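Local atomic coordinates of putative thioesterase (Syntrophus aciditrophicus SB, PDB entry 3HDU), a protein that probably hydrolyses thioesters, as a hotdog-fold relative of the PaaI-type thioesterases, although its natural substrate is not established. Residues R49-G54 against M60-V65; G64-A69 against V108-P113; A69-A74 against L101-L106; A77-F82 against L95-R100; Q83-G88 against V126-K131. All coordinates share one frame; numbering follows the deposited sequence.

Interaction 1: residues R49-G54 against M60-V65; sequences RDELIG and MLYGGV
E51 and L52 bring a loop up against L61 and Y62 on the early turns of the long helix, one through a backbone carbonyl and the other through a leucine tip. The loop is shaped just before they meet. D50 OD1 accepts the backbone N-H of L52, 3.0 Å from L52 N, forming an Asx turn in which the donor comes to the anti side of the carboxylate. E51 follows, and the phenol of Y62 donates to its carbonyl, with Y62 OH 2.7 Å from E51 O. This oxygen lies at the edge of the Y62 ring, in the plane of that ring, and the hydroxyl reaches it at a C=O...O angle of 118°, tilted 21° from the carbonyl plane. The acidic chain itself contributes mainly its first carbons, E51 CB lying 3.7 Å from Y62 OH. The bond joins the loop after strand 41-48 to the early turns of helix 58-85, the long helix round which the antiparallel sheet of a hotdog fold wraps. L52 comes next, in a left-handed backbone conformation (phi 68°) that turns its CB toward the helix. Its CD1 sits 3.6 Å from L61 CD1, the two side chains crossing at about a right angle, and 4.2 Å from Y62 CE1, oblique to the ring. P25 of the second subunit packs on L52 and M72 of that subunit on L61, while M48 of the same chain touches Y62.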
# COMPACT_ATOMS: atom_id res chain seq x y z
N ARG A 49 -1.72 33.17 0.47
CA ARG A 49 -1.74 34.63 0.73
C ARG A 49 -0.51 35.06 1.52
O ARG A 49 0.01 36.16 1.31
CB ARG A 49 -3.04 35.06 1.41
CG ARG A 49 -4.24 34.64 0.59
CD ARG A 49 -5.50 35.34 0.99
NE ARG A 49 -6.64 34.72 0.33
CZ ARG A 49 -7.05 34.94 -0.92
NH1 ARG A 49 -6.38 35.74 -1.77
NH2 ARG A 49 -8.14 34.30 -1.35
N ASP A 50 -0.08 34.21 2.45
CA ASP A 50 1.17 34.36 3.19
C ASP A 50 2.02 33.18 2.71
O ASP A 50 1.74 32.03 3.06
CB ASP A 50 0.92 34.33 4.71
CG ASP A 50 2.16 34.70 5.53
OD1 ASP A 50 3.32 34.47 5.10
OD2 ASP A 50 1.98 35.21 6.66
N GLU A 51 3.03 33.47 1.89
CA GLU A 51 3.96 32.44 1.36
C GLU A 51 4.90 31.82 2.42
O GLU A 51 5.55 30.82 2.12
CB GLU A 51 4.78 32.99 0.17
CG GLU A 51 4.09 32.92 -1.18
CD GLU A 51 4.90 33.60 -2.28
OE1 GLU A 51 4.91 34.85 -2.33
OE2 GLU A 51 5.51 32.87 -3.10
N LEU A 52 5.00 32.44 3.60
CA LEU A 52 5.80 31.95 4.74
C LEU A 52 7.32 32.00 4.48
O LEU A 52 8.05 31.09 4.88
CB LEU A 52 5.35 30.53 5.18
CG LEU A 52 3.85 30.26 5.39
CD1 LEU A 52 3.58 28.78 5.65
CD2 LEU A 52 3.30 31.11 6.51
N ILE A 53 7.79 33.07 3.83
CA ILE A 53 9.22 33.25 3.51
C ILE A 53 9.98 33.53 4.81
O ILE A 53 9.54 34.36 5.62
CB ILE A 53 9.52 34.41 2.51
CG1 ILE A 53 8.81 34.22 1.16
CG2 ILE A 53 11.04 34.56 2.27
CD1 ILE A 53 7.43 34.79 1.10
N GLY A 54 11.10 32.84 4.99
CA GLY A 54 11.93 32.98 6.18
C GLY A 54 11.46 32.22 7.41
O GLY A 54 12.09 32.34 8.47
N MSE A 60 7.90 22.18 5.67
CA MSE A 60 7.03 21.34 6.51
C MSE A 60 5.58 21.81 6.44
O MSE A 60 4.69 21.01 6.14
CB MSE A 60 7.54 21.35 7.96
CG MSE A 60 6.95 20.30 8.87
SE MSE A 60 7.72 20.42 10.65
CE MSE A 60 9.58 19.93 10.22
N LEU A 61 5.36 23.11 6.68
CA LEU A 61 4.01 23.73 6.61
C LEU A 61 3.31 23.55 5.25
O LEU A 61 2.10 23.33 5.20
CB LEU A 61 4.07 25.22 6.98
CG LEU A 61 4.39 25.55 8.44
CD1 LEU A 61 4.73 27.02 8.61
CD2 LEU A 61 3.23 25.16 9.34
N TYR A 62 4.09 23.63 4.16
CA TYR A 62 3.58 23.36 2.80
C TYR A 62 3.09 21.90 2.63
O TYR A 62 2.20 21.65 1.82
CB TYR A 62 4.61 23.73 1.72
CG TYR A 62 4.61 25.20 1.32
CD1 TYR A 62 4.87 26.21 2.26
CD2 TYR A 62 4.37 25.59 -0.01
CE1 TYR A 62 4.88 27.58 1.89
CE2 TYR A 62 4.38 26.95 -0.39
CZ TYR A 62 4.63 27.93 0.56
OH TYR A 62 4.64 29.26 0.18
N GLY A 63 3.68 20.95 3.36
CA GLY A 63 3.23 19.56 3.34
C GLY A 63 1.78 19.43 3.77
O GLY A 63 0.98 18.77 3.10
N GLY A 64 1.44 20.10 4.88
CA GLY A 64 0.07 20.15 5.41
C GLY A 64 -0.90 20.87 4.48
O GLY A 64 -2.04 20.42 4.32
N VAL A 65 -0.44 21.97 3.88
CA VAL A 65 -1.23 22.75 2.90
C VAL A 65 -1.56 21.89 1.67
O VAL A 65 -2.72 21.85 1.24
CB VAL A 65 -0.50 24.07 2.47
CG1 VAL A 65 -1.20 24.74 1.29
CG2 VAL A 65 -0.41 25.03 3.64

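Interaction 2: residues G64-A69 against V108-P113; sequences GVISSA and VEYLRP
I66 and Y110 run past one another in opposite directions, the branched aliphatic chain lying along the CD2-CE2 side of the phenol. Three carbons share the touch: I66 CG2 comes to 3.6 Å from Y110 CE2, I66 CB to 3.8 Å and I66 CD1 to 4.0 Å from the same ring atom, at a slant that is neither face nor edge. With chi1 at -71°, CG1 lies beside the backbone N and CG2 anti to it, which turns both branches of the isoleucine to the ring. One face of the phenol takes V108 CG1, 3.4 Å above the plane and offset toward the rim. Beyond the ring, Y110 OH rests 3.7 Å from S67 CB, but its hydrogen-bond partner is G63 O, on the helix one turn before S67. S67 OG donates to G64 O at 2.8 Å, reaching it from the same face as S68 N, so one carbonyl takes two donors; S67 of the second subunit is hydrogen-bonded to this hydroxyl as well. The contact thus seats the central hotdog helix 58-85 against strand 101-110, which pairs with strand 146-156 on one edge and, on the other, antiparallel with a strand of the second subunit, extending the sheet across the interface.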
# COMPACT_ATOMS: atom_id res chain seq x y z
N GLY A 64 1.44 20.10 4.88
CA GLY A 64 0.07 20.15 5.41
C GLY A 64 -0.90 20.87 4.48
O GLY A 64 -2.04 20.42 4.32
N VAL A 65 -0.44 21.97 3.88
CA VAL A 65 -1.23 22.75 2.90
C VAL A 65 -1.56 21.89 1.67
O VAL A 65 -2.72 21.85 1.24
CB VAL A 65 -0.50 24.07 2.47
CG1 VAL A 65 -1.20 24.74 1.29
CG2 VAL A 65 -0.41 25.03 3.64
N ILE A 66 -0.54 21.22 1.12
CA ILE A 66 -0.69 20.32 -0.04
C ILE A 66 -1.66 19.16 0.24
O ILE A 66 -2.50 18.83 -0.62
CB ILE A 66 0.68 19.77 -0.53
CG1 ILE A 66 1.49 20.88 -1.20
CG2 ILE A 66 0.53 18.61 -1.53
CD1 ILE A 66 2.95 20.52 -1.40
N SER A 67 -1.55 18.56 1.44
CA SER A 67 -2.44 17.46 1.85
C SER A 67 -3.89 17.93 1.99
O SER A 67 -4.80 17.20 1.61
CB SER A 67 -1.96 16.78 3.15
OG SER A 67 -2.00 17.65 4.28
N SER A 68 -4.10 19.15 2.51
CA SER A 68 -5.45 19.75 2.62
C SER A 68 -6.06 20.03 1.24
O SER A 68 -7.22 19.70 1.01
CB SER A 68 -5.44 21.03 3.43
OG SER A 68 -5.10 20.76 4.77
N ALA A 69 -5.28 20.65 0.35
CA ALA A 69 -5.72 20.96 -1.02
C ALA A 69 -6.15 19.71 -1.80
O ALA A 69 -7.18 19.73 -2.48
CB ALA A 69 -4.62 21.69 -1.79
N VAL A 108 -0.81 10.58 0.03
CA VAL A 108 -0.18 11.65 -0.75
C VAL A 108 1.32 11.39 -0.89
O VAL A 108 2.00 11.21 0.12
CB VAL A 108 -0.40 13.04 -0.09
CG1 VAL A 108 0.31 14.16 -0.87
CG2 VAL A 108 -1.89 13.35 0.04
N GLU A 109 1.80 11.36 -2.14
CA GLU A 109 3.22 11.18 -2.48
C GLU A 109 3.73 12.52 -3.05
O GLU A 109 3.15 13.05 -4.00
CB GLU A 109 3.37 10.04 -3.51
CG GLU A 109 2.53 8.77 -3.21
CD GLU A 109 2.77 8.19 -1.82
OE1 GLU A 109 3.92 8.20 -1.35
OE2 GLU A 109 1.79 7.70 -1.21
N TYR A 110 4.80 13.05 -2.46
CA TYR A 110 5.39 14.34 -2.83
C TYR A 110 6.66 14.16 -3.67
O TYR A 110 7.61 13.51 -3.22
CB TYR A 110 5.76 15.12 -1.57
CG TYR A 110 4.62 15.41 -0.60
CD1 TYR A 110 4.08 14.40 0.23
CD2 TYR A 110 4.11 16.71 -0.44
CE1 TYR A 110 3.05 14.67 1.14
CE2 TYR A 110 3.09 16.99 0.47
CZ TYR A 110 2.56 15.97 1.26
OH TYR A 110 1.55 16.21 2.16
N LEU A 111 6.68 14.76 -4.87
CA LEU A 111 7.84 14.72 -5.78
C LEU A 111 8.88 15.78 -5.46
O LEU A 111 10.07 15.57 -5.72
CB LEU A 111 7.40 14.87 -7.24
CG LEU A 111 6.63 13.69 -7.83
CD1 LEU A 111 6.12 14.04 -9.22
CD2 LEU A 111 7.53 12.45 -7.88
N ARG A 112 8.43 16.93 -4.97
CA ARG A 112 9.31 18.02 -4.55
C ARG A 112 8.51 18.93 -3.59
O ARG A 112 7.27 18.82 -3.56
CB ARG A 112 9.81 18.80 -5.78
CG ARG A 112 8.86 19.86 -6.37
CD ARG A 112 9.30 20.31 -7.75
NE ARG A 112 8.97 19.34 -8.79
CZ ARG A 112 9.28 19.45 -10.09
NH1 ARG A 112 9.97 20.50 -10.56
NH2 ARG A 112 8.90 18.49 -10.94
N PRO A 113 9.19 19.81 -2.83
CA PRO A 113 8.46 20.72 -1.93
C PRO A 113 7.83 21.85 -2.75
O PRO A 113 8.51 22.45 -3.60
CB PRO A 113 9.53 21.22 -0.96
CG PRO A 113 10.83 21.05 -1.69
CD PRO A 113 10.65 20.05 -2.78

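Interaction 3: residues A69-A74 against L101-L106; sequences AIDMTA and LSTMSL
T103 and L106 reach back to D71 and I70 of the long helix, one by a hydrogen bond and the other by apolar contact. T103 donates its hydroxyl to the carboxylate, with T103 OG1 2.7 Å from D71 OD1 and on the syn side of that oxygen; D71 OD2 is more distant, 3.3 Å from T103 OG1. The threonine chi1 of -46° places OG1 beside its backbone N, and T103 CG2 also lies 3.4 Å from D71 OD1, so the methyl group flanks the acceptor. On the helix, D71 has CG anti to the backbone N, chi1 -170°, which carries the carboxylate out across to the strand. In PaaI-type relatives an acidic residue on this helix is implicated in catalysis; D71 probably occupies the equivalent place, though its role here is not established, and G64 of the second subunit packs against it. After T103 the strand is kinked: M104 and S105 both face S153 in a classic beta bulge, and the chain turns a corner there. That bend brings L106 round to the helix again, where L106 CD1 touches I70 CG2 at 4.2 Å and L106 CD2 comes within 4.4 Å of D71 CB. Strand 146-156 lies beside strand 101-110, with Y154 against T103 and V152 against L106, while the helix rests on strand 132-141 through I70, and S105 and L106 join a strand of the second subunit to continue the sheet.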
# COMPACT_ATOMS: atom_id res chain seq x y z
N ALA A 69 -5.28 20.65 0.35
CA ALA A 69 -5.72 20.96 -1.02
C ALA A 69 -6.15 19.71 -1.80
O ALA A 69 -7.18 19.73 -2.48
CB ALA A 69 -4.62 21.69 -1.79
N ILE A 70 -5.36 18.64 -1.68
CA ILE A 70 -5.67 17.33 -2.31
C ILE A 70 -6.97 16.74 -1.72
O ILE A 70 -7.82 16.26 -2.47
CB ILE A 70 -4.46 16.34 -2.18
CG1 ILE A 70 -3.33 16.78 -3.12
CG2 ILE A 70 -4.87 14.90 -2.52
CD1 ILE A 70 -2.04 15.99 -3.00
N ASP A 71 -7.10 16.80 -0.39
CA ASP A 71 -8.29 16.32 0.32
C ASP A 71 -9.55 17.09 -0.07
O ASP A 71 -10.63 16.49 -0.21
CB ASP A 71 -8.08 16.40 1.84
CG ASP A 71 -9.18 15.69 2.63
OD1 ASP A 71 -9.64 14.62 2.21
OD2 ASP A 71 -9.57 16.21 3.70
N MSE A 72 -9.43 18.41 -0.23
CA MSE A 72 -10.54 19.28 -0.65
C MSE A 72 -10.95 19.02 -2.10
O MSE A 72 -12.14 18.95 -2.39
CB MSE A 72 -10.19 20.76 -0.47
CG MSE A 72 -10.09 21.22 0.98
SE MSE A 72 -11.79 21.15 1.93
CE MSE A 72 -12.81 22.37 0.85
N THR A 73 -9.96 18.89 -2.99
CA THR A 73 -10.18 18.58 -4.41
C THR A 73 -10.88 17.23 -4.53
O THR A 73 -11.86 17.10 -5.28
CB THR A 73 -8.86 18.59 -5.23
OG1 THR A 73 -8.22 19.86 -5.10
CG2 THR A 73 -9.12 18.32 -6.71
N ALA A 74 -10.38 16.24 -3.79
CA ALA A 74 -10.96 14.89 -3.75
C ALA A 74 -12.41 14.90 -3.23
O ALA A 74 -13.27 14.19 -3.75
CB ALA A 74 -10.10 13.95 -2.91
N LEU A 101 -20.19 13.68 3.37
CA LEU A 101 -18.90 13.24 2.80
C LEU A 101 -17.78 13.37 3.84
O LEU A 101 -17.58 14.45 4.41
CB LEU A 101 -18.53 14.02 1.52
CG LEU A 101 -19.33 13.69 0.26
CD1 LEU A 101 -19.05 14.68 -0.85
CD2 LEU A 101 -19.04 12.27 -0.21
N SER A 102 -17.07 12.27 4.08
CA SER A 102 -15.96 12.21 5.04
C SER A 102 -14.81 11.40 4.44
O SER A 102 -15.05 10.39 3.77
CB SER A 102 -16.43 11.56 6.34
OG SER A 102 -15.42 11.62 7.33
N THR A 103 -13.58 11.86 4.67
CA THR A 103 -12.38 11.18 4.17
C THR A 103 -12.17 9.88 4.96
O THR A 103 -12.21 9.91 6.19
CB THR A 103 -11.09 12.05 4.33
OG1 THR A 103 -11.33 13.39 3.90
CG2 THR A 103 -9.93 11.47 3.52
N MSE A 104 -11.99 8.77 4.25
CA MSE A 104 -11.68 7.47 4.85
C MSE A 104 -10.17 7.20 4.84
O MSE A 104 -9.62 6.74 5.84
CB MSE A 104 -12.41 6.33 4.12
CG MSE A 104 -12.09 4.95 4.68
SE MSE A 104 -13.23 3.58 4.01
CE MSE A 104 -12.58 2.09 5.11
N SER A 105 -9.54 7.48 3.69
CA SER A 105 -8.11 7.24 3.48
C SER A 105 -7.50 8.34 2.60
O SER A 105 -8.07 8.64 1.55
CB SER A 105 -7.91 5.88 2.82
OG SER A 105 -6.53 5.57 2.67
N LEU A 106 -6.39 8.92 3.04
CA LEU A 106 -5.66 9.97 2.31
C LEU A 106 -4.20 9.53 2.14
O LEU A 106 -3.46 9.45 3.14
CB LEU A 106 -5.72 11.30 3.07
CG LEU A 106 -4.92 12.49 2.52
CD1 LEU A 106 -5.36 12.85 1.11
CD2 LEU A 106 -5.07 13.68 3.44

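Interaction 4: residues A77-F82 against L95-R100; sequences AAFMGF and LAMIGR
The F79 ring juts from the long helix into the hollow between the side chains of M97 and I98, which meet it from separate directions. I98 covers one face: its CD1 is 4.0 Å from the ring centroid and 25° off the normal, a CH-pi contact, and its CG1 comes to 3.6 Å from F79 CD1. The chi1 of I98, -155°, holds CG1 anti to the backbone N and directs that branch over the ring. M97, a selenomethionine, is the second bump. Its chain is bent at chi2 and chi3, folding the tip into the groove between F79 and F82, where M97 CE lies 3.6 Å from F79 CD1 and 3.8 Å from F82 CB. The same methyl group also presses near the backbone, with M97 CE 3.7 Å from F79 O. Its selenium stands 5.3 Å from the F79 centroid and 5.5 Å from that of F82, obliquely in both cases, so the Met-aromatic contacts join one heavy atom to two rings. F82 itself meets M97 through its CB, and M80 CE on the same helix fills in at the edge of the F79 ring, in its plane. No hydrogen bond crosses between the two segments, which meet through apolar and Met-aromatic contacts. L12 and V16 of helix 7-22 pack on F79, L101 of strand 101-110 touches both phenylalanines, and L156 of strand 146-156 packs on F82 and M97, while I57 of the second subunit packs on I98.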
# COMPACT_ATOMS: atom_id res chain seq x y z
N ALA A 77 -14.65 16.20 -5.98
CA ALA A 77 -14.77 15.14 -7.00
C ALA A 77 -15.69 14.00 -6.53
O ALA A 77 -16.47 13.46 -7.32
CB ALA A 77 -13.40 14.58 -7.38
N ALA A 78 -15.60 13.66 -5.23
CA ALA A 78 -16.47 12.66 -4.59
C ALA A 78 -17.94 13.09 -4.69
O ALA A 78 -18.78 12.30 -5.10
CB ALA A 78 -16.08 12.46 -3.12
N PHE A 79 -18.22 14.35 -4.33
CA PHE A 79 -19.56 14.97 -4.44
C PHE A 79 -20.16 14.86 -5.85
O PHE A 79 -21.33 14.50 -5.99
CB PHE A 79 -19.51 16.45 -3.99
CG PHE A 79 -20.76 17.23 -4.31
CD1 PHE A 79 -21.88 17.14 -3.48
CD2 PHE A 79 -20.82 18.05 -5.45
CE1 PHE A 79 -23.05 17.86 -3.78
CE2 PHE A 79 -21.99 18.77 -5.75
CZ PHE A 79 -23.10 18.68 -4.91
N MSE A 80 -19.36 15.20 -6.86
CA MSE A 80 -19.79 15.15 -8.27
C MSE A 80 -20.11 13.74 -8.76
O MSE A 80 -20.96 13.57 -9.64
CB MSE A 80 -18.77 15.82 -9.20
CG MSE A 80 -18.58 17.30 -8.96
SE MSE A 80 -20.17 18.34 -9.29
CE MSE A 80 -19.65 19.91 -8.33
N GLY A 81 -19.42 12.74 -8.20
CA GLY A 81 -19.67 11.34 -8.51
C GLY A 81 -20.98 10.89 -7.88
O GLY A 81 -21.82 10.32 -8.58
N PHE A 82 -21.15 11.14 -6.58
CA PHE A 82 -22.37 10.74 -5.85
C PHE A 82 -23.66 11.42 -6.33
O PHE A 82 -24.69 10.76 -6.41
CB PHE A 82 -22.23 10.95 -4.33
CG PHE A 82 -21.28 10.00 -3.66
CD1 PHE A 82 -21.53 8.62 -3.66
CD2 PHE A 82 -20.17 10.47 -2.94
CE1 PHE A 82 -20.67 7.72 -3.00
CE2 PHE A 82 -19.30 9.58 -2.28
CZ PHE A 82 -19.55 8.20 -2.31
N LEU A 95 -27.44 18.85 -2.52
CA LEU A 95 -26.66 19.78 -1.69
C LEU A 95 -26.54 19.31 -0.23
O LEU A 95 -25.49 19.48 0.38
CB LEU A 95 -27.21 21.22 -1.76
CG LEU A 95 -26.78 22.09 -2.95
CD1 LEU A 95 -26.88 21.39 -4.32
CD2 LEU A 95 -27.58 23.40 -2.95
N ALA A 96 -27.62 18.73 0.32
CA ALA A 96 -27.62 18.20 1.70
C ALA A 96 -26.65 17.02 1.88
O ALA A 96 -26.06 16.86 2.96
CB ALA A 96 -29.03 17.78 2.12
N MSE A 97 -26.49 16.21 0.83
CA MSE A 97 -25.57 15.05 0.82
C MSE A 97 -24.10 15.42 1.02
O MSE A 97 -23.36 14.62 1.60
CB MSE A 97 -25.77 14.23 -0.48
CG MSE A 97 -24.76 13.10 -0.76
SE MSE A 97 -23.11 13.70 -1.65
CE MSE A 97 -23.90 14.19 -3.39
N ILE A 98 -23.68 16.61 0.55
CA ILE A 98 -22.27 17.05 0.66
C ILE A 98 -21.74 17.13 2.11
O ILE A 98 -20.54 16.96 2.34
CB ILE A 98 -21.99 18.38 -0.11
CG1 ILE A 98 -20.51 18.50 -0.50
CG2 ILE A 98 -22.47 19.60 0.69
CD1 ILE A 98 -20.20 19.69 -1.40
N GLY A 99 -22.63 17.39 3.07
CA GLY A 99 -22.30 17.40 4.49
C GLY A 99 -22.01 16.04 5.11
O GLY A 99 -21.45 15.99 6.20
N ARG A 100 -22.41 14.96 4.44
CA ARG A 100 -22.14 13.59 4.89
C ARG A 100 -20.82 13.00 4.34
O ARG A 100 -20.39 11.95 4.80
CB ARG A 100 -23.33 12.67 4.58
CG ARG A 100 -24.61 13.10 5.31
CD ARG A 100 -25.72 12.05 5.26
NE ARG A 100 -26.17 11.77 3.89

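Interaction 5: residues Q83-G88 against V126-K131; sequences QEKMSG and VRTGNK
The carbonyl oxygen of T128 is the polar atom that K85 approaches most closely, with K85 CE 3.1 Å from T128 O and K85 NZ farther off at 3.6 Å. Neither approach is a hydrogen bond, and the contact is made chiefly by the terminal methylene, CE, set against the strand end. K85 CE also lies 3.5 Å from G129 O, near two successive carbonyls; the partial negative charge of these oxygens would probably suit the nearby ammonium group. The chain is extended as far as CE, and only the last torsion, chi4 -59°, is bent, which turns NZ aside. On the threonine, T128 CG2 is the branch that touches, 3.7 Å from K85 CE, whereas the hydroxyl is hydrogen-bonded to N125 in the same strand. Solvent reaches K85, and G129 is the buried member of the contact. Nearby, V126 and R127 form a classic beta bulge opposite V134, and K131 N is hydrogen-bonded to E138 of the fifth subunit. From the weakly bonded last turn of the central helix, K85 thus reaches over to the turn between strands 118-128 and 132-141, a place in keeping with the hotdog fold, whose sheet curls round that helix.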
# COMPACT_ATOMS: atom_id res chain seq x y z
N GLN A 83 -23.60 12.72 -6.63
CA GLN A 83 -24.79 13.47 -7.10
C GLN A 83 -25.29 12.98 -8.48
O GLN A 83 -26.49 13.06 -8.74
CB GLN A 83 -24.55 14.99 -7.07
CG GLN A 83 -23.56 15.56 -8.10
CD GLN A 83 -24.13 15.78 -9.50
OE1 GLN A 83 -23.44 15.56 -10.49
NE2 GLN A 83 -25.39 16.20 -9.60
N GLU A 84 -24.38 12.48 -9.32
CA GLU A 84 -24.72 11.88 -10.63
C GLU A 84 -25.64 10.66 -10.42
O GLU A 84 -26.59 10.48 -11.19
CB GLU A 84 -23.43 11.48 -11.38
CG GLU A 84 -23.56 10.88 -12.79
CD GLU A 84 -23.84 11.89 -13.89
OE1 GLU A 84 -24.60 12.87 -13.68
OE2 GLU A 84 -23.30 11.69 -15.00
N LYS A 85 -25.35 9.85 -9.40
CA LYS A 85 -26.18 8.68 -9.04
C LYS A 85 -27.56 9.04 -8.47
O LYS A 85 -28.46 8.20 -8.48
CB LYS A 85 -25.46 7.75 -8.07
CG LYS A 85 -24.22 7.10 -8.66
CD LYS A 85 -23.69 6.01 -7.74
CE LYS A 85 -22.50 5.30 -8.35
NZ LYS A 85 -22.82 4.65 -9.65
N MSE A 86 -27.71 10.26 -7.94
CA MSE A 86 -28.98 10.79 -7.44
C MSE A 86 -29.68 11.48 -8.63
O MSE A 86 -29.83 12.70 -8.67
CB MSE A 86 -28.74 11.79 -6.29
CG MSE A 86 -27.99 11.23 -5.09
SE MSE A 86 -27.50 12.64 -3.85
CE MSE A 86 -29.28 13.21 -3.31
N SER A 87 -30.10 10.67 -9.60
CA SER A 87 -30.68 11.15 -10.86
C SER A 87 -31.99 11.94 -10.73
O SER A 87 -32.04 13.13 -11.05
CB SER A 87 -30.86 9.98 -11.85
OG SER A 87 -31.59 8.93 -11.25
N GLY A 88 -33.04 11.27 -10.24
CA GLY A 88 -34.37 11.88 -10.08
C GLY A 88 -34.63 12.73 -8.84
O GLY A 88 -35.73 13.27 -8.70
N VAL A 126 -12.09 7.95 -10.09
CA VAL A 126 -11.75 6.63 -10.66
C VAL A 126 -12.98 5.73 -10.71
O VAL A 126 -13.35 5.25 -11.79
CB VAL A 126 -10.59 5.93 -9.87
CG1 VAL A 126 -10.28 4.55 -10.45
CG2 VAL A 126 -9.34 6.79 -9.88
N ARG A 127 -13.59 5.49 -9.55
CA ARG A 127 -14.83 4.71 -9.45
C ARG A 127 -15.68 5.27 -8.29
O ARG A 127 -15.12 5.70 -7.27
CB ARG A 127 -14.56 3.19 -9.28
CG ARG A 127 -14.59 2.61 -7.82
CD ARG A 127 -14.07 1.18 -7.71
NE ARG A 127 -12.64 1.13 -7.38
CZ ARG A 127 -12.11 1.17 -6.14
NH1 ARG A 127 -12.87 1.27 -5.04
NH2 ARG A 127 -10.78 1.12 -6.00
N THR A 128 -17.00 5.26 -8.48
CA THR A 128 -17.95 5.65 -7.44
C THR A 128 -18.84 4.43 -7.23
O THR A 128 -19.64 4.08 -8.11
CB THR A 128 -18.80 6.89 -7.84
OG1 THR A 128 -17.93 8.00 -8.09
CG2 THR A 128 -19.77 7.28 -6.72
N GLY A 129 -18.66 3.75 -6.10
CA GLY A 129 -19.48 2.60 -5.72
C GLY A 129 -20.76 3.09 -5.07
O GLY A 129 -21.21 4.21 -5.32
N ASN A 130 -21.35 2.24 -4.23
CA ASN A 130 -22.58 2.59 -3.52
C ASN A 130 -22.28 3.62 -2.42
O ASN A 130 -22.86 4.71 -2.40
CB ASN A 130 -23.25 1.33 -2.95
CG ASN A 130 -24.59 1.60 -2.28
OD1 ASN A 130 -25.31 2.53 -2.64
ND2 ASN A 130 -24.93 0.76 -1.30
N LYS A 131 -21.33 3.27 -1.55
CA LYS A 131 -20.93 4.10 -0.41
C LYS A 131 -19.51 4.69 -0.45
O LYS A 131 -19.23 5.56 0.36
CB LYS A 131 -21.09 3.28 0.88
CG LYS A 131 -22.53 2.91 1.24
CD LYS A 131 -23.32 4.14 1.70
CE LYS A 131 -24.74 3.80 2.09
NZ LYS A 131 -25.43 5.00 2.63

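How the interactions relate
Five contacts follow one helix, 58-85, from its first turns to its last, and their chemistry changes with place. Interactions 1 to 4 are buried and interaction 5 reaches the surface. Interactions 2 and 3 share helix 58-85 and strand 101-110, and meet where V108 CG1 lies 3.7 Å from I70 CD1. Interactions 1 and 3 each pair one hydrogen bond with leucine packing, the first from a loop and the third from a strand, and interactions 2, 4 and 5 have none across the segments. Interaction 4 is wholly apolar; L101 links it to interaction 3, and F82 to interaction 5. The first four also touch the second subunit.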